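Glycerophosphodiester phosphodiesterase (Parabacteroides distasonis, PDB 3NO3) belongs to the glycerophosphodiester phosphodiesterase family, whose members have a TIM-barrel fold, and carries a bound magnesium ion. Local coordinates at residues Met197-Glu211 with Val218-Ile232. Sequence-based numbering, arbitrary orientation. Where two conformers were deposited one is given.
Sequences MTSNVWTVDDPKLME and VDFITTDLPEETQKI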
loop_
_atom_site.group_PDB
_atom_site.type_symbol
_atom_site.label_atom_id
_atom_site.label_comp_id
_atom_site.label_asym_id
_atom_site.label_seq_id
_atom_site.Cartn_x
_atom_site.Cartn_y
_atom_site.Cartn_z
HETATM N N MSE A 197 3.850 -17.340 -1.284
HETATM C CA MSE A 197 3.346 -15.977 -1.455
HETATM C C MSE A 197 3.057 -15.405 -0.084
HETATM O O MSE A 197 2.902 -16.147 0.852
HETATM C CB MSE A 197 2.007 -15.939 -2.210
HETATM C CG MSE A 197 1.777 -17.019 -3.173
HETATM SE SE MSE A 197 0.078 -16.853 -4.030
HETATM C CE MSE A 197 0.620 -15.314 -5.107
ATOM N N THR A 198 2.927 -14.093 -0.009
ATOM C CA THR A 198 2.460 -13.401 1.212
ATOM C C THR A 198 0.933 -13.122 1.238
ATOM O O THR A 198 0.273 -12.999 0.189
ATOM C CB THR A 198 3.228 -12.116 1.477
ATOM O OG1 THR A 198 2.990 -11.169 0.421
ATOM C CG2 THR A 198 4.698 -12.452 1.614
ATOM N N SER A 199 0.394 -13.041 2.450
ATOM C CA SER A 199 -1.005 -12.676 2.660
ATOM C C SER A 199 -1.031 -11.362 3.446
ATOM O O SER A 199 -0.303 -11.223 4.421
ATOM C CB SER A 199 -1.735 -13.788 3.405
ATOM O OG SER A 199 -1.099 -14.102 4.608
ATOM N N ASN A 200 -1.841 -10.414 3.001
ATOM C CA ASN A 200 -2.014 -9.088 3.658
ATOM C C ASN A 200 -3.530 -8.874 3.735
ATOM O O ASN A 200 -4.277 -9.387 2.872
ATOM C CB ASN A 200 -1.273 -8.039 2.826
ATOM C CG ASN A 200 -1.230 -6.623 3.436
ATOM O OD1 ASN A 200 -1.801 -6.303 4.496
ATOM N ND2 ASN A 200 -0.506 -5.762 2.722
ATOM N N VAL A 201 -3.990 -8.212 4.810
ATOM C CA VAL A 201 -5.410 -7.982 5.002
ATOM C C VAL A 201 -5.658 -6.502 5.341
ATOM O O VAL A 201 -4.884 -5.910 6.080
ATOM C CB VAL A 201 -6.007 -8.936 6.079
ATOM C CG1 VAL A 201 -5.370 -8.725 7.490
ATOM C CG2 VAL A 201 -7.527 -8.815 6.114
ATOM N N TRP A 202 -6.725 -5.925 4.775
ATOM C CA TRP A 202 -7.052 -4.491 4.972
ATOM C C TRP A 202 -8.551 -4.286 5.265
ATOM O O TRP A 202 -9.338 -5.186 4.968
ATOM C CB TRP A 202 -6.656 -3.656 3.735
ATOM C CG TRP A 202 -7.276 -4.086 2.433
ATOM C CD1 TRP A 202 -6.756 -4.957 1.528
ATOM C CD2 TRP A 202 -8.526 -3.641 1.878
ATOM N NE1 TRP A 202 -7.598 -5.120 0.477
ATOM C CE2 TRP A 202 -8.691 -4.310 0.648
ATOM C CE3 TRP A 202 -9.515 -2.726 2.294
ATOM C CZ2 TRP A 202 -9.824 -4.123 -0.174
ATOM C CZ3 TRP A 202 -10.637 -2.527 1.469
ATOM C CH2 TRP A 202 -10.789 -3.238 0.260
ATOM N N THR A 203 -8.983 -3.168 5.876
ATOM C CA THR A 203 -8.203 -2.264 6.708
ATOM C C THR A 203 -8.709 -2.663 8.084
ATOM O O THR A 203 -9.888 -2.506 8.341
ATOM C CB THR A 203 -8.465 -0.804 6.314
ATOM O OG1 THR A 203 -7.900 -0.601 5.007
ATOM C CG2 THR A 203 -7.781 0.157 7.252
ATOM N N VAL A 204 -7.868 -3.291 8.909
ATOM C CA VAL A 204 -8.367 -3.966 10.131
ATOM C C VAL A 204 -8.075 -3.145 11.365
ATOM O O VAL A 204 -6.908 -2.998 11.712
ATOM C CB VAL A 204 -7.774 -5.368 10.276
ATOM C CG1 VAL A 204 -8.319 -6.017 11.563
ATOM C CG2 VAL A 204 -8.169 -6.190 9.047
ATOM N N ASP A 205 -9.133 -2.602 11.988
ATOM C CA ASP A 205 -9.026 -1.700 13.151
ATOM C C ASP A 205 -9.628 -2.233 14.475
ATOM O O ASP A 205 -9.229 -1.777 15.553
ATOM C CB ASP A 205 -9.652 -0.334 12.791
ATOM C CG ASP A 205 -8.967 0.342 11.583
ATOM O OD1 ASP A 205 -7.829 -0.013 11.225
ATOM O OD2 ASP A 205 -9.590 1.230 10.961
ATOM N N ASP A 206 -10.542 -3.197 14.402
ATOM C CA ASP A 206 -11.189 -3.777 15.591
ATOM C C ASP A 206 -10.204 -4.768 16.251
ATOM O O ASP A 206 -9.639 -5.633 15.560
ATOM C CB ASP A 206 -12.486 -4.487 15.180
ATOM C CG ASP A 206 -13.108 -5.305 16.316
ATOM O OD1 ASP A 206 -13.692 -4.711 17.250
ATOM O OD2 ASP A 206 -13.039 -6.543 16.245
ATOM N N PRO A 207 -9.944 -4.648 17.584
ATOM C CA PRO A 207 -9.018 -5.618 18.232
ATOM C C PRO A 207 -9.342 -7.111 18.142
ATOM O O PRO A 207 -8.407 -7.909 18.046
ATOM C CB PRO A 207 -9.034 -5.186 19.704
ATOM C CG PRO A 207 -9.134 -3.713 19.585
ATOM C CD PRO A 207 -10.154 -3.492 18.472
ATOM N N LYS A 208 -10.620 -7.486 18.160
ATOM C CA LYS A 208 -11.037 -8.904 18.036
ATOM C C LYS A 208 -10.681 -9.436 16.627
ATOM O O LYS A 208 -10.147 -10.544 16.470
ATOM C CB LYS A 208 -12.548 -9.058 18.327
ATOM C CG LYS A 208 -13.037 -10.493 18.501
ATOM N N LEU A 209 -10.929 -8.605 15.625
ATOM C CA LEU A 209 -10.555 -8.904 14.232
ATOM C C LEU A 209 -9.027 -8.996 13.997
ATOM O O LEU A 209 -8.559 -9.925 13.304
ATOM C CB LEU A 209 -11.228 -7.902 13.275
ATOM C CG LEU A 209 -11.223 -8.197 11.758
ATOM C CD1 LEU A 209 -11.928 -9.552 11.381
ATOM C CD2 LEU A 209 -11.849 -7.024 11.019
HETATM N N MSE A 210 -8.247 -8.067 14.566
HETATM C CA MSE A 210 -6.759 -8.171 14.533
HETATM C C MSE A 210 -6.292 -9.545 15.060
HETATM O O MSE A 210 -5.519 -10.256 14.407
HETATM C CB MSE A 210 -6.089 -7.061 15.361
HETATM C CG MSE A 210 -6.210 -5.623 14.761
HETATM SE SE MSE A 210 -5.485 -4.391 16.043
HETATM C CE MSE A 210 -5.831 -2.686 15.114
ATOM N N GLU A 211 -6.814 -9.923 16.225
ATOM C CA GLU A 211 -6.533 -11.246 16.805
ATOM C C GLU A 211 -6.927 -12.392 15.906
ATOM O O GLU A 211 -6.122 -13.294 15.736
ATOM C CB GLU A 211 -7.159 -11.424 18.201
ATOM C CG GLU A 211 -6.588 -10.431 19.190
ATOM C CD GLU A 211 -6.132 -11.048 20.489
ATOM O OE1 GLU A 211 -5.063 -11.732 20.516
ATOM O OE2 GLU A 211 -6.852 -10.812 21.486
ATOM N N VAL A 218 -1.895 -14.359 8.791
ATOM C CA VAL A 218 -1.568 -13.358 7.764
ATOM C C VAL A 218 -0.158 -12.793 7.953
ATOM O O VAL A 218 0.259 -12.516 9.064
ATOM C CB VAL A 218 -2.573 -12.150 7.692
ATOM C CG1 VAL A 218 -3.954 -12.631 7.265
ATOM C CG2 VAL A 218 -2.660 -11.357 9.063
ATOM N N ASP A 219 0.596 -12.666 6.876
ATOM C CA ASP A 219 1.939 -12.092 6.951
ATOM C C ASP A 219 1.863 -10.615 7.363
ATOM O O ASP A 219 2.731 -10.144 8.112
ATOM C CB ASP A 219 2.687 -12.165 5.616
ATOM C CG ASP A 219 2.972 -13.601 5.177
ATOM O OD1 ASP A 219 3.970 -14.183 5.622
ATOM O OD2 ASP A 219 2.188 -14.117 4.366
ATOM N N PHE A 220 0.854 -9.897 6.865
ATOM C CA PHE A 220 0.701 -8.458 7.148
ATOM C C PHE A 220 -0.720 -8.108 7.533
ATOM O O PHE A 220 -1.664 -8.714 7.041
ATOM C CB PHE A 220 1.117 -7.625 5.934
ATOM C CG PHE A 220 2.490 -7.943 5.396
ATOM C CD1 PHE A 220 3.615 -7.588 6.101
ATOM C CD2 PHE A 220 2.663 -8.579 4.143
ATOM C CE1 PHE A 220 4.895 -7.891 5.603
ATOM C CE2 PHE A 220 3.919 -8.853 3.654
ATOM C CZ PHE A 220 5.032 -8.534 4.381
ATOM N N ILE A 221 -0.852 -7.142 8.439
ATOM C CA ILE A 221 -2.107 -6.475 8.720
ATOM C C ILE A 221 -1.964 -4.987 8.322
ATOM O O ILE A 221 -1.047 -4.321 8.809
ATOM C CB ILE A 221 -2.472 -6.571 10.181
ATOM C CG1 ILE A 221 -2.998 -7.983 10.536
ATOM C CG2 ILE A 221 -3.563 -5.553 10.540
ATOM C CD1 ILE A 221 -3.216 -8.140 12.069
ATOM N N THR A 222 -2.870 -4.509 7.469
ATOM C CA THR A 222 -2.953 -3.112 7.040
ATOM C C THR A 222 -4.022 -2.465 7.889
ATOM O O THR A 222 -5.170 -2.923 7.913
ATOM C CB THR A 222 -3.264 -2.979 5.529
ATOM O OG1 THR A 222 -2.172 -3.518 4.793
ATOM C CG2 THR A 222 -3.462 -1.490 5.108
ATOM N N THR A 223 -3.657 -1.423 8.622
ATOM C CA THR A 223 -4.542 -0.884 9.663
ATOM C C THR A 223 -4.415 0.631 9.803
ATOM O O THR A 223 -3.339 1.184 9.571
ATOM C CB THR A 223 -4.220 -1.549 11.046
ATOM O OG1 THR A 223 -5.055 -0.983 12.076
ATOM C CG2 THR A 223 -2.756 -1.361 11.419
ATOM N N ASP A 224 -5.515 1.270 10.222
ATOM C CA ASP A 224 -5.493 2.690 10.672
ATOM C C ASP A 224 -5.113 2.872 12.140
ATOM O O ASP A 224 -5.025 4.016 12.578
ATOM C CB ASP A 224 -6.849 3.376 10.424
ATOM C CG ASP A 224 -7.205 3.493 8.929
ATOM O OD1 ASP A 224 -6.289 3.588 8.072
ATOM O OD2 ASP A 224 -8.422 3.521 8.622
ATOM N N LEU A 225 -4.942 1.784 12.898
ATOM C CA LEU A 225 -4.519 1.834 14.318
ATOM C C LEU A 225 -3.267 0.967 14.507
ATOM O O LEU A 225 -3.315 -0.035 15.214
ATOM C CB LEU A 225 -5.674 1.366 15.232
ATOM C CG LEU A 225 -6.960 2.228 15.219
ATOM C CD1 LEU A 225 -8.117 1.568 16.041
ATOM C CD2 LEU A 225 -6.713 3.615 15.769
ATOM N N PRO A 226 -2.135 1.354 13.857
ATOM C CA PRO A 226 -0.939 0.481 13.849
ATOM C C PRO A 226 -0.332 0.189 15.245
ATOM O O PRO A 226 0.140 -0.930 15.475
ATOM C CB PRO A 226 0.055 1.243 12.962
ATOM C CG PRO A 226 -0.408 2.636 12.959
ATOM C CD PRO A 226 -1.904 2.557 13.046
ATOM N N GLU A 227 -0.340 1.162 16.138
ATOM C CA GLU A 227 0.164 0.953 17.503
ATOM C C GLU A 227 -0.656 -0.080 18.307
ATOM O O GLU A 227 -0.049 -0.841 19.088
ATOM C CB GLU A 227 0.277 2.267 18.288
ATOM C CG GLU A 227 1.280 3.251 17.713
ATOM C CD GLU A 227 1.691 4.345 18.693
ATOM O OE1 GLU A 227 1.057 5.417 18.717
ATOM O OE2 GLU A 227 2.696 4.153 19.397
ATOM N N GLU A 228 -1.984 -0.136 18.106
ATOM C CA GLU A 228 -2.781 -1.203 18.751
ATOM C C GLU A 228 -2.334 -2.579 18.239
ATOM O O GLU A 228 -2.166 -3.509 19.038
ATOM C CB GLU A 228 -4.294 -0.994 18.569
ATOM C CG GLU A 228 -5.245 -2.176 19.027
ATOM C CD GLU A 228 -5.437 -2.335 20.528
ATOM O OE1 GLU A 228 -4.855 -3.275 21.127
ATOM O OE2 GLU A 228 -6.220 -1.559 21.104
ATOM N N THR A 229 -2.124 -2.730 16.929
ATOM C CA THR A 229 -1.644 -4.015 16.393
ATOM C C THR A 229 -0.272 -4.422 16.944
ATOM O O THR A 229 -0.043 -5.610 17.281
ATOM C CB THR A 229 -1.573 -4.015 14.846
ATOM O OG1 THR A 229 -2.742 -3.380 14.332
ATOM C CG2 THR A 229 -1.501 -5.446 14.295
ATOM N N GLN A 230 0.632 -3.450 17.066
ATOM C CA GLN A 230 1.949 -3.691 17.664
ATOM C C GLN A 230 1.847 -4.144 19.122
ATOM O O GLN A 230 2.563 -5.068 19.537
ATOM C CB GLN A 230 2.833 -2.434 17.580
ATOM C CG GLN A 230 3.325 -2.053 16.136
ATOM C CD GLN A 230 4.003 -0.696 16.082
ATOM O OE1 GLN A 230 3.566 0.257 16.745
ATOM N NE2 GLN A 230 5.076 -0.600 15.310
ATOM N N LYS A 231 0.972 -3.487 19.896
ATOM C CA LYS A 231 0.740 -3.866 21.292
ATOM C C LYS A 231 0.270 -5.320 21.422
ATOM O O LYS A 231 0.813 -6.098 22.235
ATOM C CB LYS A 231 -0.292 -2.930 21.938
ATOM C CG LYS A 231 -0.895 -3.456 23.270
ATOM C CD LYS A 231 -1.692 -2.382 24.024
ATOM C CE LYS A 231 -3.012 -2.069 23.317
ATOM N NZ LYS A 231 -3.703 -0.835 23.800
ATOM N N ILE A 232 -0.753 -5.662 20.636
ATOM C CA ILE A 232 -1.306 -7.010 20.609
ATOM C C ILE A 232 -0.221 -8.046 20.241
ATOM O O ILE A 232 -0.113 -9.045 20.899
ATOM C CB ILE A 232 -2.503 -7.105 19.631
ATOM C CG1 ILE A 232 -3.733 -6.430 20.249
ATOM C CG2 ILE A 232 -2.857 -8.577 19.318
ATOM C CD1 ILE A 232 -4.853 -6.191 19.221
HETATM O O HOH W 1 2.338 -16.608 3.449
#
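Met210, a selenomethionine, drives its extended chain from helix 207-211 against helix 226-232, from the Leu225 turn before it to Ile232, and the tightest part of the contact forms round its end. CE lies 3.3 Å from Thr229 OG1 and also meets Thr223 OG1, while SE rests 3.7 Å from Ile232 CD1 and touches Glu228 CG. With chi1 near 178° swinging OG1 away from its own N, Thr223 turns that oxygen to Val204 O and Asp205 OD1, and it accepts from Leu225 N at 2.9 Å in an ST turn. Asp205 OD1 in turn takes Asp224 N on its syn side at 2.8 Å, somewhat out of the carboxylate plane, tying the two strand-to-helix loops together. Strands 198-202 and 220-223 are neighbouring parallel staves of the TIM barrel, joined through helix 207-216 in a beta-alpha-beta crossover. Between them Thr222 N donates to Val201 O almost straight, and Thr222 OG1 donates to Asn200 OD1 at 2.8 Å, meeting the oxygen from the side, at 114° to the C=O and tilted slightly from its plane. Val201 CG1 and Ile221 CG1 lie side by side on the helix-covered face. Packing thins toward the outer side of the helices, where Pro207 CG merely grazes Glu228 OE2 at 3.9 Å. At the N-terminal ends of the two strands, a water donates to both Met197 O and Asp219 OD2, and the latter also accepts from Ser199 N.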